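Local coordinates for protein ancestral congerin Con-anc (PDB 3AJY) that binds galactose-containing glycans as a galectin, and is a reconstructed ancestor of the fish lectins called congerins, at residues F12-F17 and I90-N95; K29-N34 and F86-T91; I33-S38 and E116-L121. All coordinates share one frame; numbering follows the deposited sequence.

Interaction 1 (F12-F17 and I90-N95); sequences FKVGKF and ITFDTN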
loop_
_atom_site.group_PDB
_atom_site.type_symbol
_atom_site.label_atom_id
_atom_site.label_comp_id
_atom_site.label_asym_id
_atom_site.label_seq_id
_atom_site.Cartn_x
_atom_site.Cartn_y
_atom_site.Cartn_z
ATOM N N PHE A 12 4.696 2.563 9.166
ATOM C CA PHE A 12 5.446 1.315 9.358
ATOM C C PHE A 12 6.466 1.556 10.450
ATOM O O PHE A 12 7.610 1.960 10.195
ATOM C CB PHE A 12 6.079 0.806 8.038
ATOM C CG PHE A 12 6.748 -0.560 8.143
ATOM C CD1 PHE A 12 6.305 -1.514 9.080
ATOM C CD2 PHE A 12 7.810 -0.906 7.280
ATOM C CE1 PHE A 12 6.906 -2.779 9.177
ATOM C CE2 PHE A 12 8.424 -2.169 7.364
ATOM C CZ PHE A 12 7.971 -3.114 8.323
ATOM N N LYS A 13 6.013 1.353 11.681
ATOM C CA LYS A 13 6.808 1.644 12.857
ATOM C C LYS A 13 6.978 0.364 13.675
ATOM O O LYS A 13 6.380 -0.648 13.344
ATOM C CB LYS A 13 6.150 2.769 13.677
ATOM C CG LYS A 13 4.780 2.414 14.277
ATOM C CD LYS A 13 4.264 3.579 15.112
ATOM C CE LYS A 13 2.837 3.352 15.578
ATOM N NZ LYS A 13 2.249 4.662 16.001
ATOM N N VAL A 14 7.814 0.396 14.711
ATOM C CA VAL A 14 8.036 -0.787 15.569
ATOM C C VAL A 14 6.694 -1.388 16.021
ATOM O O VAL A 14 5.805 -0.661 16.477
ATOM C CB VAL A 14 8.948 -0.456 16.800
ATOM C CG1 VAL A 14 9.077 -1.658 17.751
ATOM C CG2 VAL A 14 10.313 0.024 16.344
ATOM N N GLY A 15 6.548 -2.705 15.860
ATOM C CA GLY A 15 5.316 -3.397 16.233
ATOM C C GLY A 15 4.270 -3.514 15.133
ATOM O O GLY A 15 3.282 -4.235 15.294
ATOM N N LYS A 16 4.463 -2.799 14.021
ATOM C CA LYS A 16 3.576 -2.943 12.872
ATOM C C LYS A 16 4.095 -4.038 11.952
ATOM O O LYS A 16 5.300 -4.285 11.900
ATOM C CB LYS A 16 3.411 -1.611 12.121
ATOM C CG LYS A 16 2.632 -0.547 12.928
ATOM C CD LYS A 16 1.147 -0.921 13.054
ATOM C CE LYS A 16 0.473 -0.185 14.196
ATOM N NZ LYS A 16 -0.994 -0.407 14.101
ATOM N N PHE A 17 3.181 -4.702 11.250
ATOM C CA PHE A 17 3.512 -5.811 10.370
ATOM C C PHE A 17 3.216 -5.456 8.923
ATOM O O PHE A 17 2.076 -5.153 8.574
ATOM C CB PHE A 17 2.719 -7.063 10.772
ATOM C CG PHE A 17 3.128 -7.639 12.088
ATOM C CD1 PHE A 17 2.746 -7.027 13.284
ATOM C CD2 PHE A 17 3.897 -8.808 12.140
ATOM C CE1 PHE A 17 3.128 -7.572 14.510
ATOM C CE2 PHE A 17 4.285 -9.353 13.368
ATOM C CZ PHE A 17 3.894 -8.733 14.554
ATOM N N ILE A 90 7.029 -8.571 7.245
ATOM C CA ILE A 90 8.189 -7.985 7.915
ATOM C C ILE A 90 7.729 -7.140 9.093
ATOM O O ILE A 90 6.766 -6.385 8.995
ATOM C CB ILE A 90 8.996 -7.043 6.966
ATOM C CG1 ILE A 90 9.429 -7.784 5.688
ATOM C CG2 ILE A 90 10.222 -6.479 7.703
ATOM C CD1 ILE A 90 9.967 -6.855 4.575
ATOM N N THR A 91 8.415 -7.279 10.211
ATOM C CA THR A 91 8.190 -6.405 11.347
ATOM C C THR A 91 9.552 -6.196 11.956
ATOM O O THR A 91 10.493 -6.910 11.619
ATOM C CB THR A 91 7.192 -7.022 12.389
ATOM O OG1 THR A 91 6.827 -6.016 13.343
ATOM C CG2 THR A 91 7.810 -8.176 13.120
ATOM N N PHE A 92 9.664 -5.234 12.855
ATOM C CA PHE A 92 10.951 -4.950 13.459
ATOM C C PHE A 92 10.867 -4.277 14.813
ATOM O O PHE A 92 9.903 -3.591 15.106
ATOM C CB PHE A 92 11.798 -4.073 12.526
ATOM C CG PHE A 92 11.222 -2.717 12.261
ATOM C CD1 PHE A 92 10.275 -2.534 11.260
ATOM C CD2 PHE A 92 11.668 -1.609 12.967
ATOM C CE1 PHE A 92 9.754 -1.285 11.001
ATOM C CE2 PHE A 92 11.155 -0.342 12.708
ATOM C CZ PHE A 92 10.194 -0.178 11.725
ATOM N N ASP A 93 11.916 -4.456 15.610
ATOM C CA ASP A 93 12.158 -3.601 16.763
ATOM C C ASP A 93 13.435 -2.765 16.546
ATOM O O ASP A 93 14.000 -2.752 15.430
ATOM C CB ASP A 93 12.173 -4.429 18.053
ATOM C CG ASP A 93 13.239 -5.487 18.056
ATOM O OD1 ASP A 93 12.944 -6.619 18.503
ATOM O OD2 ASP A 93 14.374 -5.183 17.626
ATOM N N THR A 94 13.896 -2.059 17.578
ATOM C CA THR A 94 15.098 -1.217 17.423
ATOM C C THR A 94 16.379 -2.016 17.152
ATOM O O THR A 94 17.381 -1.457 16.703
ATOM C CB THR A 94 15.340 -0.263 18.627
ATOM O OG1 THR A 94 15.106 -0.968 19.859
ATOM C CG2 THR A 94 14.436 0.972 18.525
ATOM N N ASN A 95 16.343 -3.317 17.415
ATOM C CA ASN A 95 17.522 -4.164 17.228
ATOM C C ASN A 95 17.510 -4.999 15.944
ATOM O O ASN A 95 18.544 -5.156 15.280
ATOM C CB ASN A 95 17.721 -5.077 18.440
ATOM C CG ASN A 95 17.971 -4.298 19.727
ATOM O OD1 ASN A 95 18.815 -3.387 19.777
ATOM N ND2 ASN A 95 17.230 -4.642 20.767
HETATM O O HOH W 1 7.604 -3.418 13.137
HETATM O O HOH W 2 7.544 -5.775 15.737
#
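Phe12 and Phe92 meet edge to face, an example of two aromatic rings meeting where a turn passes over a strand end. CE1 of Phe92 points at the middle of the Phe12 ring; the centroids are 5.0 Å apart and the planes lie at 86°. Phe12 reaches across with CG anti to its backbone N (chi1 -174°), and its tip CZ also comes to 4.1 Å from Ile90 CG2. The rim of Phe92 in turn meets the Phe12 backbone, CZ lying 3.7 Å from Phe12 O, while Val14 CG2 adds a methyl contact at 3.8 Å to Phe92 CE2. Just after the type II turn Lys13-Lys16, Phe17 lies alongside Thr91, whose CB sits over the ring face in a CH-pi contact, 4.0 Å from the centroid.

Polar groups between the two segments are served by water. One water molecule accepts from Phe92 N at 2.8 Å and donates to Thr91 OG1, and it also takes a weak bond from Gly15 N. Thr91 OG1, held anti to its backbone N (chi1 -169°), points at the turn and stands 2.7 Å from Lys16 O. Further along, Asp93 OD2 accepts from Asn95 N in an Asx turn, and its OD1 bonds Tyr98 OH in the neighbouring strand. Leu118, of the strand 117-125 beside strand 12-13, touches both rings. The arrangement is that of a rim of the galectin beta-sandwich, where a turn following an edge strand of one sheet lies over the end of a strand of the other.

Interaction 2 (K29-N34 and F86-T91); sequences KRFSIN and FEITIT. With GAL (beta-D-galactopyranose), chain C.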
loop_
_atom_site.group_PDB
_atom_site.type_symbol
_atom_site.label_atom_id
_atom_site.label_comp_id
_atom_site.label_asym_id
_atom_site.label_seq_id
_atom_site.Cartn_x
_atom_site.Cartn_y
_atom_site.Cartn_z
ATOM N N LYS A 29 15.599 -13.943 -12.468
ATOM C CA LYS A 29 16.913 -14.126 -11.872
ATOM C C LYS A 29 16.835 -13.849 -10.374
ATOM O O LYS A 29 17.410 -14.583 -9.576
ATOM C CB LYS A 29 17.946 -13.177 -12.493
ATOM C CG LYS A 29 18.364 -13.501 -13.912
ATOM C CD LYS A 29 19.806 -12.993 -14.178
ATOM C CE LYS A 29 19.989 -11.452 -13.974
ATOM N NZ LYS A 29 21.451 -11.030 -13.912
ATOM N N ARG A 30 16.132 -12.774 -10.018
ATOM C CA ARG A 30 16.048 -12.292 -8.631
ATOM C C ARG A 30 14.857 -11.361 -8.504
ATOM O O ARG A 30 14.403 -10.789 -9.493
ATOM C CB ARG A 30 17.319 -11.517 -8.253
ATOM C CG ARG A 30 17.505 -10.253 -9.129
ATOM C CD ARG A 30 18.953 -9.799 -9.338
ATOM N NE ARG A 30 19.495 -9.163 -8.165
ATOM C CZ ARG A 30 20.072 -7.964 -8.097
ATOM N NH1 ARG A 30 20.491 -7.564 -6.919
ATOM N NH2 ARG A 30 20.252 -7.179 -9.167
ATOM N N PHE A 31 14.332 -11.211 -7.292
ATOM C CA PHE A 31 13.476 -10.083 -6.987
ATOM C C PHE A 31 13.726 -9.668 -5.547
ATOM O O PHE A 31 14.108 -10.505 -4.715
ATOM C CB PHE A 31 11.995 -10.385 -7.289
ATOM C CG PHE A 31 11.285 -11.139 -6.198
ATOM C CD1 PHE A 31 11.429 -12.514 -6.081
ATOM C CD2 PHE A 31 10.460 -10.467 -5.294
ATOM C CE1 PHE A 31 10.761 -13.221 -5.063
ATOM C CE2 PHE A 31 9.796 -11.164 -4.279
ATOM C CZ PHE A 31 9.955 -12.537 -4.168
ATOM N N SER A 32 13.538 -8.382 -5.255
ATOM C CA SER A 32 13.842 -7.839 -3.931
ATOM C C SER A 32 12.697 -7.050 -3.336
ATOM O O SER A 32 11.867 -6.481 -4.043
ATOM C CB SER A 32 15.114 -6.979 -3.950
ATOM O OG SER A 32 14.952 -5.851 -4.789
ATOM N N ILE A 33 12.634 -7.089 -2.010
ATOM C CA ILE A 33 11.782 -6.215 -1.236
ATOM C C ILE A 33 12.730 -5.283 -0.523
ATOM O O ILE A 33 13.728 -5.727 0.024
ATOM C CB ILE A 33 10.914 -7.025 -0.229
ATOM C CG1 ILE A 33 9.996 -7.996 -0.993
ATOM C CG2 ILE A 33 10.132 -6.082 0.700
ATOM C CD1 ILE A 33 9.122 -7.333 -2.117
ATOM N N ASN A 34 12.444 -3.986 -0.575
ATOM C CA ASN A 34 13.313 -2.968 -0.003
ATOM C C ASN A 34 12.544 -2.012 0.896
ATOM O O ASN A 34 11.533 -1.444 0.495
ATOM C CB ASN A 34 13.977 -2.174 -1.127
ATOM C CG ASN A 34 14.636 -3.066 -2.132
ATOM O OD1 ASN A 34 15.686 -3.652 -1.863
ATOM N ND2 ASN A 34 14.023 -3.191 -3.296
ATOM N N PHE A 86 4.087 -14.813 -4.465
ATOM C CA PHE A 86 4.969 -14.689 -3.317
ATOM C C PHE A 86 4.272 -13.898 -2.225
ATOM O O PHE A 86 3.401 -13.073 -2.490
ATOM C CB PHE A 86 6.312 -14.052 -3.684
ATOM C CG PHE A 86 6.239 -12.565 -3.937
ATOM C CD1 PHE A 86 6.131 -12.076 -5.230
ATOM C CD2 PHE A 86 6.309 -11.658 -2.872
ATOM C CE1 PHE A 86 6.065 -10.682 -5.466
ATOM C CE2 PHE A 86 6.233 -10.285 -3.080
ATOM C CZ PHE A 86 6.094 -9.790 -4.397
ATOM N N GLU A 87 4.645 -14.155 -0.985
ATOM C CA GLU A 87 4.140 -13.336 0.097
ATOM C C GLU A 87 5.166 -13.263 1.203
ATOM O O GLU A 87 5.771 -14.275 1.569
ATOM C CB GLU A 87 2.799 -13.852 0.613
ATOM C CG GLU A 87 1.998 -12.797 1.360
ATOM C CD GLU A 87 0.821 -13.403 2.123
ATOM O OE1 GLU A 87 -0.177 -13.770 1.473
ATOM O OE2 GLU A 87 0.904 -13.512 3.368
ATOM N N ILE A 88 5.375 -12.059 1.717
ATOM C CA ILE A 88 6.389 -11.826 2.738
ATOM C C ILE A 88 5.836 -10.888 3.796
ATOM O O ILE A 88 5.189 -9.908 3.472
ATOM C CB ILE A 88 7.695 -11.233 2.106
ATOM C CG1 ILE A 88 8.240 -12.175 1.030
ATOM C CG2 ILE A 88 8.779 -11.008 3.143
ATOM C CD1 ILE A 88 9.171 -11.479 0.015
ATOM N N THR A 89 6.073 -11.196 5.065
ATOM C CA THR A 89 5.697 -10.282 6.166
ATOM C C THR A 89 6.928 -9.870 6.975
ATOM O O THR A 89 7.764 -10.712 7.341
ATOM C CB THR A 89 4.606 -10.901 7.079
ATOM O OG1 THR A 89 3.419 -11.125 6.302
ATOM C CG2 THR A 89 4.250 -9.978 8.242
ATOM N N ILE A 90 7.029 -8.571 7.245
ATOM C CA ILE A 90 8.189 -7.985 7.915
ATOM C C ILE A 90 7.729 -7.140 9.093
ATOM O O ILE A 90 6.766 -6.385 8.995
ATOM C CB ILE A 90 8.996 -7.043 6.966
ATOM C CG1 ILE A 90 9.429 -7.784 5.688
ATOM C CG2 ILE A 90 10.222 -6.479 7.703
ATOM C CD1 ILE A 90 9.967 -6.855 4.575
ATOM N N THR A 91 8.415 -7.279 10.211
ATOM C CA THR A 91 8.190 -6.405 11.347
ATOM C C THR A 91 9.552 -6.196 11.956
ATOM O O THR A 91 10.493 -6.910 11.619
ATOM C CB THR A 91 7.192 -7.022 12.389
ATOM O OG1 THR A 91 6.827 -6.016 13.343
ATOM C CG2 THR A 91 7.810 -8.176 13.120
HETATM C C1 GAL C . 24.771 -6.523 -5.442
HETATM C C2 GAL C . 23.639 -6.221 -6.418
HETATM C C3 GAL C . 22.689 -5.172 -5.846
HETATM C C4 GAL C . 22.245 -5.580 -4.435
HETATM C C5 GAL C . 23.466 -5.854 -3.552
HETATM C C6 GAL C . 23.111 -6.276 -2.115
HETATM O O2 GAL C . 24.180 -5.765 -7.635
HETATM O O3 GAL C . 21.572 -5.075 -6.710
HETATM O O4 GAL C . 21.427 -6.733 -4.512
HETATM O O5 GAL C . 24.281 -6.845 -4.147
HETATM O O6 GAL C . 24.296 -6.394 -1.338
#
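Strands 30-34 and 86-91, which meet through Phe31, Ile33, Phe86, Ile88 and Ile90, run in roughly the same direction, their axes 10.2 Å apart at closest and inclined by 29°. No backbone hydrogen bond joins them, since they belong to the two facing sheets of the galectin beta-sandwich, and the contact is a worked example of how such sheets are held together by side-chain packing. Strand alternation does the sorting: Phe31 and Ile33 point to the opposite sheet, whereas Ser32 and Asn34 point away from it.

Phe31 drives the tip of its ring over one face of Phe86, with CE2 above the centre and CZ 3.7 Å from Phe86 CG. The rings meet at a slant, their planes inclined by 43°. Both have CG placed between backbone N and carbonyl carbon, a torsion that sets where each ring lies once CB has pointed it inward. His48 stacks on Phe31, and Phe80 meets it edge to face. Ile33 works with its branches separately. CG1 touches Ile88 CD1 at 3.7 Å and CG2 reaches Ile90 CD1 at 4.0 Å, the Ile33 side chain running antiparallel to those of Ile88 and Ile90, while Ile33 CD1 comes near Phe86 CE2.

On the outer side of the same strand lies the glycan site. Asn34 ND2 donates to Ser32 OG at 3.2 Å, and Asn34 OD1 bonds ND1 of His45, whose NE2 hydrogen-bonds the galactose. Asp47 forms a salt bridge with Arg30 NH1, which is consistent with the carboxylate orienting the guanidinium, and Tyr52 makes a cation-pi contact with the same side chain. From there Arg30 NH1 gives galactose O3 an almost straight hydrogen bond of 2.7 Å, with 175° at the hydrogen.

Interaction 3 (I33-S38 and E116-L121); sequences INVGES and EALNFL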
loop_
_atom_site.group_PDB
_atom_site.type_symbol
_atom_site.label_atom_id
_atom_site.label_comp_id
_atom_site.label_asym_id
_atom_site.label_seq_id
_atom_site.Cartn_x
_atom_site.Cartn_y
_atom_site.Cartn_z
ATOM N N ILE A 33 12.634 -7.089 -2.010
ATOM C CA ILE A 33 11.782 -6.215 -1.236
ATOM C C ILE A 33 12.730 -5.283 -0.523
ATOM O O ILE A 33 13.728 -5.727 0.024
ATOM C CB ILE A 33 10.914 -7.025 -0.229
ATOM C CG1 ILE A 33 9.996 -7.996 -0.993
ATOM C CG2 ILE A 33 10.132 -6.082 0.700
ATOM C CD1 ILE A 33 9.122 -7.333 -2.117
ATOM N N ASN A 34 12.444 -3.986 -0.575
ATOM C CA ASN A 34 13.313 -2.968 -0.003
ATOM C C ASN A 34 12.544 -2.012 0.896
ATOM O O ASN A 34 11.533 -1.444 0.495
ATOM C CB ASN A 34 13.977 -2.174 -1.127
ATOM C CG ASN A 34 14.636 -3.066 -2.132
ATOM O OD1 ASN A 34 15.686 -3.652 -1.863
ATOM N ND2 ASN A 34 14.023 -3.191 -3.296
ATOM N N VAL A 35 13.024 -1.835 2.113
ATOM C CA VAL A 35 12.388 -0.898 3.007
ATOM C C VAL A 35 13.428 0.005 3.662
ATOM O O VAL A 35 14.478 -0.460 4.091
ATOM C CB VAL A 35 11.490 -1.619 4.045
ATOM C CG1 VAL A 35 10.336 -2.340 3.330
ATOM C CG2 VAL A 35 12.279 -2.635 4.834
ATOM N N GLY A 36 13.129 1.302 3.712
ATOM C CA GLY A 36 14.032 2.261 4.319
ATOM C C GLY A 36 13.517 3.673 4.202
ATOM O O GLY A 36 12.366 3.949 4.529
ATOM N N GLU A 37 14.385 4.558 3.721
ATOM C CA GLU A 37 14.082 5.983 3.576
ATOM C C GLU A 37 13.846 6.364 2.139
ATOM O O GLU A 37 13.085 7.303 1.873
ATOM C CB GLU A 37 15.269 6.826 4.032
ATOM C CG GLU A 37 15.538 6.842 5.509
ATOM C CD GLU A 37 16.651 7.810 5.856
ATOM O OE1 GLU A 37 16.875 8.776 5.076
ATOM O OE2 GLU A 37 17.292 7.614 6.910
ATOM N N SER A 38 14.550 5.683 1.230
ATOM C CA SER A 38 14.510 5.976 -0.211
ATOM C C SER A 38 15.217 4.875 -1.005
ATOM O O SER A 38 15.822 3.977 -0.417
ATOM C CB SER A 38 15.180 7.327 -0.507
ATOM O OG SER A 38 16.592 7.197 -0.475
ATOM N N GLU A 116 13.139 3.490 13.847
ATOM C CA GLU A 116 11.913 3.244 14.602
ATOM C C GLU A 116 10.703 3.261 13.669
ATOM O O GLU A 116 9.628 2.755 14.020
ATOM C CB GLU A 116 11.754 4.317 15.685
ATOM C CG GLU A 116 12.805 4.231 16.797
ATOM C CD GLU A 116 12.235 3.779 18.152
ATOM O OE1 GLU A 116 11.170 3.104 18.190
ATOM O OE2 GLU A 116 12.865 4.113 19.191
ATOM N N ALA A 117 10.894 3.849 12.488
ATOM C CA ALA A 117 9.863 3.948 11.477
ATOM C C ALA A 117 10.512 4.016 10.101
ATOM O O ALA A 117 11.567 4.659 9.944
ATOM C CB ALA A 117 9.022 5.185 11.713
ATOM N N LEU A 118 9.890 3.354 9.119
ATOM C CA LEU A 118 10.368 3.364 7.716
ATOM C C LEU A 118 9.332 3.952 6.775
ATOM O O LEU A 118 8.157 3.611 6.874
ATOM C CB LEU A 118 10.757 1.954 7.250
ATOM C CG LEU A 118 11.749 1.208 8.150
ATOM C CD1 LEU A 118 11.966 -0.205 7.634
ATOM C CD2 LEU A 118 13.072 1.966 8.273
ATOM N N ASN A 119 9.766 4.824 5.857
ATOM C CA ASN A 119 8.828 5.573 5.015
ATOM C C ASN A 119 8.831 5.207 3.530
ATOM O O ASN A 119 8.076 5.787 2.741
ATOM C CB ASN A 119 9.044 7.082 5.177
ATOM C CG ASN A 119 8.785 7.558 6.595
ATOM O OD1 ASN A 119 7.618 7.759 7.006
ATOM N ND2 ASN A 119 9.870 7.751 7.361
ATOM N N PHE A 120 9.667 4.248 3.156
ATOM C CA PHE A 120 9.832 3.876 1.755
ATOM C C PHE A 120 9.831 2.368 1.586
ATOM O O PHE A 120 10.490 1.663 2.331
ATOM C CB PHE A 120 11.118 4.492 1.190
ATOM C CG PHE A 120 11.464 4.026 -0.195
ATOM C CD1 PHE A 120 12.174 2.840 -0.387
ATOM C CD2 PHE A 120 11.091 4.784 -1.319
ATOM C CE1 PHE A 120 12.517 2.402 -1.677
ATOM C CE2 PHE A 120 11.433 4.352 -2.615
ATOM C CZ PHE A 120 12.139 3.161 -2.791
ATOM N N LEU A 121 9.060 1.900 0.606
ATOM C CA LEU A 121 9.002 0.500 0.193
ATOM C C LEU A 121 9.056 0.393 -1.329
ATOM O O LEU A 121 8.376 1.133 -2.033
ATOM C CB LEU A 121 7.692 -0.159 0.679
ATOM C CG LEU A 121 7.233 -1.455 -0.019
ATOM C CD1 LEU A 121 8.114 -2.637 0.323
ATOM C CD2 LEU A 121 5.765 -1.826 0.292
#
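A classic beta bulge, in which Asn119 and Phe120 both face Gly36, joins the end of strand 30-35 to strand 117-125, its antiparallel neighbour. It illustrates how a sheet can absorb an extra residue while its hydrogen bonding goes on. Gly36 N donates to Phe120 O at 3.0 Å in a fairly straight bond, and Gly36 O is approached by two amides, Asn119 N and Phe120 N, each in a weak bond. One step further, Val35 and Leu121 form a non-hydrogen-bonded pair, their CA atoms 4.6 Å apart. Leu121 CA lies 3.2 Å from Asn34 O in a CA-H...O contact. Gly36 and Glu37 form the corner where the chain leaves the sheet face, and Gly36 combines phi 177° with psi -130°, a pairing open chiefly to glycine.

The side chains sort to two faces. On the inner one, Val35 CG1 lies beside Leu121 CD1 at 3.8 Å, the two side chains pointing the same way, while the Val35 and Leu118 side chains cross at about a right angle, with Val35 CG2 3.7 Å from Leu118 CD1. Leu18 and Val20 of the opposite sheet close over this group. Phe120 goes to the other face: with CG anti to its backbone N (chi1 173°), the ring lies flat over the backbone of the turned chain, its plane 3.6 Å from Ser38 C and its CB 3.4 Å from Glu37 C. Glu37 reaches out to a salt bridge with Lys115.

Phe120 and Leu121 also pair, in a parallel ladder, with a strand of the second subunit, where Leu5 of that chain packs on Leu121. The contact thus combines a bulged antiparallel pair of the galectin sandwich with a sheet continued across a dimer interface.

How the interactions relate
Interactions 1 and 2 span the two sheets of the sandwich, while interaction 3 joins adjacent strands of one of them. Interaction 2 is central, whereas interactions 1 and 3, whose centres are about 11 Å apart, lie towards one end. Strand 85-92 serves interactions 1 and 2, with Phe17 CD2 touching Thr89 CG2 at 4.1 Å; strand 30-35 links interactions 2 and 3. Interactions 1 and 3 join through probable hydrogen bonds Phe12 O to Leu118 N (2.9 Å) and Val14 N to Glu116 O (3.1 Å). Arg30 of segment 29-34 binds the galactose but takes no part in the contact between sheets; the Asn34 side chain lies about 7 Å from that sugar between nearest atoms.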